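Local coordinates for putative transcriptional regulator, LysR family (Vibrio parahaemolyticus, PDB 3OXN), which probably acts as a DNA-binding LysR-type transcriptional regulator, represented here by its substrate-binding (effector) domain without the DNA-binding part, at residues 70-75 with 195-200; 97-102 with 179-184. One frame throughout, in Å; residues are numbered along the deposited sequence.

Interaction 1. Residues 70-75 with 195-200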
loop_
_atom_site.group_PDB
_atom_site.type_symbol
_atom_site.label_atom_id
_atom_site.label_comp_id
_atom_site.label_asym_id
_atom_site.label_seq_id
_atom_site.Cartn_x
_atom_site.Cartn_y
_atom_site.Cartn_z
ATOM N N ASP A 70 -7.848 15.352 6.786
ATOM C CA ASP A 70 -8.082 16.678 6.219
ATOM C C ASP A 70 -8.772 16.590 4.863
ATOM O O ASP A 70 -9.710 17.333 4.583
ATOM C CB ASP A 70 -6.780 17.481 6.120
ATOM C CG ASP A 70 -6.411 18.150 7.434
ATOM O OD1 ASP A 70 -7.337 18.493 8.208
ATOM O OD2 ASP A 70 -5.199 18.348 7.689
ATOM N N LEU A 71 -8.314 15.643 4.049
ATOM C CA LEU A 71 -8.801 15.436 2.690
ATOM C C LEU A 71 -8.765 13.938 2.387
ATOM O O LEU A 71 -7.898 13.210 2.879
ATOM C CB LEU A 71 -7.884 16.176 1.711
ATOM C CG LEU A 71 -8.133 16.102 0.209
ATOM C CD1 LEU A 71 -9.433 16.782 -0.178
ATOM C CD2 LEU A 71 -6.960 16.741 -0.517
ATOM N N ALA A 72 -9.702 13.468 1.579
ATOM C CA ALA A 72 -9.665 12.085 1.129
ATOM C C ALA A 72 -9.533 12.064 -0.390
ATOM O O ALA A 72 -10.248 12.794 -1.082
ATOM C CB ALA A 72 -10.923 11.363 1.569
ATOM N N ILE A 73 -8.617 11.250 -0.916
ATOM C CA ILE A 73 -8.575 11.033 -2.365
ATOM C C ILE A 73 -8.936 9.584 -2.749
ATOM O O ILE A 73 -8.191 8.648 -2.436
ATOM C CB ILE A 73 -7.216 11.396 -2.972
ATOM C CG1 ILE A 73 -6.826 12.830 -2.585
ATOM C CG2 ILE A 73 -7.257 11.190 -4.493
ATOM C CD1 ILE A 73 -5.365 13.217 -2.909
ATOM N N CYS A 74 -10.071 9.405 -3.422
ATOM C CA CYS A 74 -10.523 8.081 -3.804
ATOM C C CYS A 74 -11.670 8.148 -4.789
ATOM O O CYS A 74 -11.998 9.199 -5.303
ATOM C CB CYS A 74 -11.030 7.349 -2.571
ATOM S SG CYS A 74 -12.600 8.008 -1.924
ATOM N N ARG A 75 -12.283 6.995 -5.031
ATOM C CA ARG A 75 -13.573 6.912 -5.702
ATOM C C ARG A 75 -14.652 6.546 -4.679
ATOM O O ARG A 75 -14.845 5.374 -4.374
ATOM C CB ARG A 75 -13.524 5.840 -6.779
ATOM C CG ARG A 75 -14.640 5.950 -7.769
ATOM C CD ARG A 75 -14.797 4.689 -8.592
ATOM N NE ARG A 75 -16.034 3.990 -8.252
ATOM C CZ ARG A 75 -17.192 4.212 -8.862
ATOM N NH1 ARG A 75 -17.262 5.109 -9.846
ATOM N NH2 ARG A 75 -18.272 3.541 -8.493
ATOM N N SER A 195 -11.595 11.455 -7.142
ATOM C CA SER A 195 -11.984 12.737 -6.554
ATOM C C SER A 195 -11.286 13.057 -5.232
ATOM O O SER A 195 -10.622 12.220 -4.643
ATOM C CB SER A 195 -13.511 12.813 -6.375
ATOM O OG SER A 195 -14.114 11.544 -6.465
HETATM N N MSE A 196 -11.408 14.310 -4.807
HETATM C CA MSE A 196 -11.009 14.712 -3.476
HETATM C C MSE A 196 -12.273 14.758 -2.663
HETATM O O MSE A 196 -13.329 15.100 -3.189
HETATM C CB MSE A 196 -10.399 16.093 -3.498
HETATM C CG MSE A 196 -9.031 16.169 -4.115
HETATM SE SE MSE A 196 -8.422 18.044 -4.096
HETATM C CE MSE A 196 -9.890 18.870 -5.087
ATOM N N ILE A 197 -12.175 14.406 -1.391
ATOM C CA ILE A 197 -13.319 14.513 -0.507
ATOM C C ILE A 197 -12.885 15.181 0.775
ATOM O O ILE A 197 -11.823 14.873 1.302
ATOM C CB ILE A 197 -13.927 13.132 -0.191
ATOM C CG1 ILE A 197 -13.888 12.220 -1.428
ATOM C CG2 ILE A 197 -15.349 13.280 0.358
ATOM C CD1 ILE A 197 -14.955 12.500 -2.441
ATOM N N TRP A 198 -13.700 16.100 1.280
ATOM C CA TRP A 198 -13.386 16.748 2.544
ATOM C C TRP A 198 -14.624 17.195 3.316
ATOM O O TRP A 198 -15.713 17.323 2.760
ATOM C CB TRP A 198 -12.420 17.927 2.340
ATOM C CG TRP A 198 -12.993 19.047 1.535
ATOM C CD1 TRP A 198 -13.588 20.163 2.014
ATOM C CD2 TRP A 198 -13.032 19.150 0.106
ATOM N NE1 TRP A 198 -13.992 20.962 0.980
ATOM C CE2 TRP A 198 -13.659 20.358 -0.208
ATOM C CE3 TRP A 198 -12.583 18.335 -0.944
ATOM C CZ2 TRP A 198 -13.867 20.781 -1.520
ATOM C CZ3 TRP A 198 -12.788 18.752 -2.251
ATOM C CH2 TRP A 198 -13.423 19.963 -2.526
ATOM N N HIS A 199 -14.423 17.440 4.608
ATOM C CA HIS A 199 -15.471 17.935 5.490
ATOM C C HIS A 199 -15.748 19.426 5.237
ATOM O O HIS A 199 -14.832 20.191 4.955
ATOM C CB HIS A 199 -15.042 17.715 6.946
ATOM C CG HIS A 199 -16.175 17.681 7.931
ATOM N ND1 HIS A 199 -16.729 18.825 8.471
ATOM C CD2 HIS A 199 -16.822 16.643 8.509
ATOM C CE1 HIS A 199 -17.680 18.490 9.326
ATOM N NE2 HIS A 199 -17.757 17.173 9.371
ATOM N N ALA A 200 -17.011 19.831 5.337
ATOM C CA ALA A 200 -17.360 21.242 5.287
ATOM C C ALA A 200 -16.410 22.030 6.187
ATOM O O ALA A 200 -15.989 23.144 5.858
ATOM C CB ALA A 200 -18.787 21.438 5.731
#

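Interaction 2. Residues 97-102 with 179-184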
loop_
_atom_site.group_PDB
_atom_site.type_symbol
_atom_site.label_atom_id
_atom_site.label_comp_id
_atom_site.label_asym_id
_atom_site.label_seq_id
_atom_site.Cartn_x
_atom_site.Cartn_y
_atom_site.Cartn_z
ATOM N N LEU A 97 1.175 -7.897 -18.182
ATOM C CA LEU A 97 1.638 -9.282 -18.342
ATOM C C LEU A 97 3.149 -9.388 -18.213
ATOM O O LEU A 97 3.853 -8.459 -18.534
ATOM C CB LEU A 97 1.236 -9.854 -19.703
ATOM C CG LEU A 97 -0.211 -9.675 -20.113
ATOM C CD1 LEU A 97 -0.466 -10.547 -21.294
ATOM C CD2 LEU A 97 -1.088 -10.078 -18.968
ATOM N N SER A 98 3.637 -10.537 -17.765
ATOM C CA SER A 98 5.070 -10.806 -17.758
ATOM C C SER A 98 5.555 -10.861 -19.191
ATOM O O SER A 98 4.807 -11.245 -20.087
ATOM C CB SER A 98 5.366 -12.137 -17.054
ATOM O OG SER A 98 6.717 -12.519 -17.223
ATOM N N LYS A 99 6.806 -10.482 -19.416
ATOM C CA LYS A 99 7.316 -10.415 -20.778
ATOM C C LYS A 99 7.371 -11.816 -21.380
ATOM O O LYS A 99 7.400 -11.968 -22.594
ATOM C CB LYS A 99 8.685 -9.741 -20.816
ATOM C CG LYS A 99 8.761 -8.593 -21.808
ATOM C CD LYS A 99 8.139 -8.992 -23.162
ATOM C CE LYS A 99 8.377 -7.924 -24.254
ATOM N NZ LYS A 99 7.701 -8.246 -25.575
ATOM N N GLN A 100 7.369 -12.835 -20.518
ATOM C CA GLN A 100 7.341 -14.234 -20.954
ATOM C C GLN A 100 5.968 -14.848 -20.724
ATOM O O GLN A 100 5.846 -16.048 -20.501
ATOM C CB GLN A 100 8.399 -15.078 -20.219
ATOM C CG GLN A 100 9.811 -14.517 -20.263
ATOM C CD GLN A 100 10.099 -13.620 -19.082
ATOM O OE1 GLN A 100 10.137 -14.081 -17.944
ATOM N NE2 GLN A 100 10.308 -12.329 -19.345
ATOM N N HIS A 101 4.935 -14.019 -20.743
ATOM C CA HIS A 101 3.587 -14.542 -20.708
ATOM C C HIS A 101 3.266 -14.937 -22.138
ATOM O O HIS A 101 3.755 -14.305 -23.077
ATOM C CB HIS A 101 2.620 -13.476 -20.233
ATOM C CG HIS A 101 1.231 -13.981 -20.013
ATOM N ND1 HIS A 101 0.411 -14.371 -21.047
ATOM C CD2 HIS A 101 0.514 -14.152 -18.879
ATOM C CE1 HIS A 101 -0.751 -14.762 -20.560
ATOM N NE2 HIS A 101 -0.716 -14.638 -19.247
ATOM N N PRO A 102 2.484 -16.007 -22.318
ATOM C CA PRO A 102 2.106 -16.405 -23.679
ATOM C C PRO A 102 1.544 -15.249 -24.532
ATOM O O PRO A 102 2.002 -15.038 -25.662
ATOM C CB PRO A 102 1.049 -17.497 -23.436
ATOM C CG PRO A 102 1.487 -18.133 -22.147
ATOM C CD PRO A 102 2.124 -17.031 -21.321
ATOM N N ASP A 179 10.008 -4.461 -16.283
ATOM C CA ASP A 179 9.838 -5.002 -17.617
ATOM C C ASP A 179 8.780 -6.080 -17.743
ATOM O O ASP A 179 9.074 -7.280 -17.733
ATOM C CB ASP A 179 11.156 -5.465 -18.226
ATOM C CG ASP A 179 11.288 -5.027 -19.668
ATOM O OD1 ASP A 179 10.430 -5.425 -20.498
ATOM O OD2 ASP A 179 12.229 -4.250 -19.946
ATOM N N LEU A 180 7.540 -5.622 -17.844
ATOM C CA LEU A 180 6.445 -6.471 -18.267
ATOM C C LEU A 180 5.613 -5.647 -19.268
ATOM O O LEU A 180 6.008 -4.522 -19.600
ATOM C CB LEU A 180 5.654 -7.022 -17.063
ATOM C CG LEU A 180 4.884 -6.206 -16.007
ATOM C CD1 LEU A 180 5.637 -6.073 -14.697
ATOM C CD2 LEU A 180 4.459 -4.867 -16.542
ATOM N N VAL A 181 4.510 -6.197 -19.784
ATOM C CA VAL A 181 3.742 -5.489 -20.817
ATOM C C VAL A 181 2.290 -5.121 -20.449
ATOM O O VAL A 181 1.692 -5.688 -19.535
ATOM C CB VAL A 181 3.824 -6.147 -22.255
ATOM C CG1 VAL A 181 5.247 -6.116 -22.801
ATOM C CG2 VAL A 181 3.245 -7.561 -22.279
ATOM N N VAL A 182 1.751 -4.168 -21.210
ATOM C CA VAL A 182 0.465 -3.539 -20.953
ATOM C C VAL A 182 -0.507 -3.815 -22.071
ATOM O O VAL A 182 -0.341 -3.282 -23.157
ATOM C CB VAL A 182 0.643 -2.025 -20.904
ATOM C CG1 VAL A 182 -0.644 -1.342 -20.472
ATOM C CG2 VAL A 182 1.802 -1.667 -19.981
ATOM N N LYS A 183 -1.520 -4.635 -21.812
ATOM C CA LYS A 183 -2.545 -4.910 -22.818
ATOM C C LYS A 183 -3.867 -4.251 -22.408
ATOM O O LYS A 183 -4.230 -4.282 -21.242
ATOM C CB LYS A 183 -2.719 -6.417 -22.987
ATOM C CG LYS A 183 -1.422 -7.142 -23.312
ATOM C CD LYS A 183 -1.252 -7.335 -24.804
ATOM C CE LYS A 183 0.217 -7.239 -25.238
ATOM N NZ LYS A 183 0.724 -5.817 -25.259
ATOM N N PRO A 184 -4.585 -3.627 -23.358
ATOM C CA PRO A 184 -5.906 -3.078 -23.022
ATOM C C PRO A 184 -6.885 -4.158 -22.528
ATOM O O PRO A 184 -6.675 -5.355 -22.749
ATOM C CB PRO A 184 -6.399 -2.518 -24.351
ATOM C CG PRO A 184 -5.168 -2.234 -25.131
ATOM C CD PRO A 184 -4.149 -3.255 -24.714
#

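Interaction 1. Residues 70-75 with 195-200
Ala72 and Ile197 form an antiparallel hydrogen-bonded pair, and Cys74 and Ser195 the next one, the directions of strands 71-74 and 195-199 lying 153° apart. Four backbone bonds join them. Ala72 N donates to Ile197 O and Ile197 N to Ala72 O; further on, Cys74 N reaches Ser195 O at 3.1 Å and Ser195 N reaches Cys74 O at 2.9 Å. The hydroxyl of Ser195 adds a weak bond to the same carbonyl, OG to Cys74 O 3.4 Å. Between these pairs, the CA-H of Ile73 points at Ser195 O.

Apolar packing occupies both faces of the sheet. CG of Leu71 is anti to its backbone N (chi1 178°), and from there CD1 lies 3.5 Å from Met196 CB. The same methyl is 3.6 Å from Trp198 CE3. Leu71 CD2 lies 4.1 Å from the selenium of Met196, a selenomethionine. Helix 206-227 packs on this side through Arg212, which also makes a cation-pi contact with Trp198. On the other face, Ala72 CB meets Ile197 CB at 3.9 Å, next to Leu64 of helix 60-65. The buried main-chain groups of Ala72, Cys74, Ser195 and Ile197 are thus paired between two largely apolar side-chain layers, as expected of neighbouring inner strands in an alpha/beta sheet.

Interaction 2. Residues 97-102 with 179-184
Leu97 and Val181 form an antiparallel hydrogen-bonded pair with CA atoms 5.0 Å apart, in which Leu97 N donates to Val181 O.

The side chains of this pair share a face of the sheet. Leu97 CB rests 4.0 Å from Val181 CG2. CG of Leu97 is anti to its carbonyl carbon (chi1 -49°); beyond it CD1 lies 4.1 Å from Lys183 CG, the two side chains crossing at about a right angle. The same CD1 sits 3.9 Å above one face of the His101 ring, offset toward the rim. Lys99 meets the other branch of the valine obliquely: its chain bends at chi2 (-46°), which places CD 4.1 Å from Val181 CG1, and CE beyond it lies 3.9 Å from the same methyl. Lys99 CG lies close to Asp179 OD1, but NZ hydrogen-bonds to Asn105 OD1 and is 6.4 Å from Asp179 OD1, so any attraction between the opposite charges is probably long-range rather than a salt bridge.

A type I turn from Ser98 to His101 follows, closed by His101 N to Ser98 O at 2.9 Å. Strand 180-183 is the outermost strand of its sheet within this chain, and strand 93-98 separates it from strand 163-167, whose Ile163 touches Leu97 and His101. Helix 168-177 packs against Leu180 and Val182 through Ala175.

How the interactions relate
The two contacts belong to different sheets, on opposite sides of the chain's centre, with their centres about 34 Å apart and their nearest atoms about 18 Å. Interaction 1 joins strands 71-74 and 194-199 inside one five-stranded mixed sheet; interaction 2 joins strands 93-98 and 180-183 at the margin of the other. Along the chain the order is 70-75, 97-102, 179-184, 195-200: the chain passes from the first sheet into the second and returns, so both segments of interaction 2 fall between those of interaction 1. Two such alpha/beta lobes linked by crossing segments are the architecture of LysR effector-binding domains, related to periplasmic binding proteins, in which an effector typically binds between the lobes.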